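Local coordinates for Thiol:disulfide interchange protein, thioredoxin family protein (Chlorobaculum tepidum, PDB 3OR5) that probably catalyses thiol-disulfide exchange as a thioredoxin-fold oxidoreductase of the TlpA-like type, perhaps in cytochrome c biogenesis, at residues T12-F17 with A105-Y109. Numbering follows the deposited sequence.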
loop_
_atom_site.group_PDB
_atom_site.type_symbol
_atom_site.label_atom_id
_atom_site.label_comp_id
_atom_site.label_asym_id
_atom_site.label_seq_id
_atom_site.Cartn_x
_atom_site.Cartn_y
_atom_site.Cartn_z
ATOM N N THR A 12 -1.871 -5.533 16.521
ATOM C CA THR A 12 -2.977 -5.262 15.619
ATOM C C THR A 12 -2.623 -6.050 14.340
ATOM O O THR A 12 -2.146 -5.460 13.400
ATOM C CB THR A 12 -2.981 -3.731 15.335
ATOM O OG1 THR A 12 -3.220 -3.021 16.575
ATOM C CG2 THR A 12 -4.031 -3.319 14.319
ATOM N N PRO A 13 -2.923 -7.363 14.288
ATOM C CA PRO A 13 -2.506 -8.258 13.201
ATOM C C PRO A 13 -3.053 -7.723 11.878
ATOM O O PRO A 13 -4.175 -7.178 11.802
ATOM C CB PRO A 13 -3.186 -9.601 13.564
ATOM C CG PRO A 13 -3.467 -9.433 15.063
ATOM C CD PRO A 13 -3.863 -8.039 15.208
ATOM N N ALA A 14 -2.216 -7.787 10.837
ATOM C CA ALA A 14 -2.670 -7.359 9.526
ATOM C C ALA A 14 -3.708 -8.340 8.992
ATOM O O ALA A 14 -3.682 -9.512 9.346
ATOM C CB ALA A 14 -1.488 -7.344 8.593
ATOM N N PRO A 15 -4.572 -7.870 8.121
ATOM C CA PRO A 15 -5.564 -8.782 7.536
ATOM C C PRO A 15 -5.000 -9.643 6.411
ATOM O O PRO A 15 -3.954 -9.353 5.853
ATOM C CB PRO A 15 -6.596 -7.840 6.925
ATOM C CG PRO A 15 -5.855 -6.546 6.676
ATOM C CD PRO A 15 -4.656 -6.511 7.549
ATOM N N SER A 16 -5.690 -10.728 6.099
ATOM C CA SER A 16 -5.347 -11.548 4.939
ATOM C C SER A 16 -6.119 -10.994 3.783
ATOM O O SER A 16 -7.283 -10.639 3.911
ATOM C CB SER A 16 -5.844 -12.990 5.161
ATOM O OG SER A 16 -4.919 -13.688 5.988
ATOM N N PHE A 17 -5.449 -10.913 2.637
ATOM C CA PHE A 17 -6.152 -10.488 1.458
ATOM C C PHE A 17 -5.373 -10.966 0.201
ATOM O O PHE A 17 -4.203 -11.226 0.238
ATOM C CB PHE A 17 -6.269 -8.933 1.417
ATOM C CG PHE A 17 -4.956 -8.174 1.475
ATOM C CD1 PHE A 17 -4.544 -7.500 0.345
ATOM C CD2 PHE A 17 -4.189 -8.048 2.618
ATOM C CE1 PHE A 17 -3.385 -6.732 0.351
ATOM C CE2 PHE A 17 -2.995 -7.316 2.636
ATOM C CZ PHE A 17 -2.577 -6.679 1.469
ATOM N N ALA A 105 -11.342 -4.995 4.543
ATOM C CA ALA A 105 -10.159 -5.551 5.210
ATOM C C ALA A 105 -9.349 -4.520 6.040
ATOM O O ALA A 105 -8.784 -4.882 7.076
ATOM C CB ALA A 105 -9.234 -6.290 4.262
ATOM N N PHE A 106 -9.305 -3.278 5.551
ATOM C CA PHE A 106 -8.571 -2.169 6.159
ATOM C C PHE A 106 -9.392 -1.068 6.833
ATOM O O PHE A 106 -8.862 -0.291 7.611
ATOM C CB PHE A 106 -7.617 -1.565 5.123
ATOM C CG PHE A 106 -6.534 -2.481 4.800
ATOM C CD1 PHE A 106 -5.409 -2.537 5.567
ATOM C CD2 PHE A 106 -6.719 -3.412 3.734
ATOM C CE1 PHE A 106 -4.382 -3.457 5.275
ATOM C CE2 PHE A 106 -5.712 -4.306 3.463
ATOM C CZ PHE A 106 -4.566 -4.314 4.174
ATOM N N ASN A 107 -10.690 -0.995 6.518
ATOM C CA ASN A 107 -11.565 0.037 7.046
ATOM C C ASN A 107 -11.539 0.115 8.561
ATOM O O ASN A 107 -11.701 1.249 9.098
ATOM C CB ASN A 107 -13.036 -0.373 6.714
ATOM C CG ASN A 107 -13.612 0.437 5.681
ATOM O OD1 ASN A 107 -13.066 1.467 5.250
ATOM N ND2 ASN A 107 -14.774 -0.033 5.218
ATOM N N GLY A 108 -11.420 -1.035 9.206
ATOM C CA GLY A 108 -11.487 -1.101 10.669
ATOM C C GLY A 108 -10.367 -0.396 11.400
ATOM O O GLY A 108 -10.457 -0.152 12.628
ATOM N N TYR A 109 -9.264 -0.110 10.690
ATOM C CA TYR A 109 -8.094 0.529 11.358
ATOM C C TYR A 109 -8.172 2.035 11.439
ATOM O O TYR A 109 -7.298 2.678 12.043
ATOM C CB TYR A 109 -6.776 0.118 10.649
ATOM C CG TYR A 109 -6.580 -1.375 10.580
ATOM C CD1 TYR A 109 -6.321 -2.171 11.714
ATOM C CD2 TYR A 109 -6.601 -1.993 9.361
ATOM C CE1 TYR A 109 -6.162 -3.584 11.577
ATOM C CE2 TYR A 109 -6.461 -3.372 9.242
ATOM C CZ TYR A 109 -6.249 -4.138 10.337
ATOM O OH TYR A 109 -6.124 -5.503 10.157
#
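In this thioredoxin-like fold, the extended N-terminal segment 12-17, which leads into strand 18-20, packs against segment 105-109, on helix 100-107, and a proline and three aromatic side chains join the two. Pro15 lies at the middle of the apolar contact. Its compact, rigid ring fits over one face of the Phe106 ring: Pro15 CG lies 3.8 Å from the centroid of the Phe106 ring, a CH-pi contact, while Pro15 CB meets Ala105 CB at 4.1 Å; the small alanine lets the chains come close. Phe106 also turns its edge to the face of Phe17 in a T-shaped pair, centroids 5.3 Å apart and planes at 82°. Both of these buried rings touch Val39 of the central strand 36-42, so the contact continues into the core. Tyr109, nearer the surface, combines apolar and polar roles: its ring packs against Thr12 CG2 and Pro15 CD, and its long side chain carries the hydroxyl to a backbone acceptor, with Tyr109 OH donating a 3.1 Å hydrogen bond to Pro13 O.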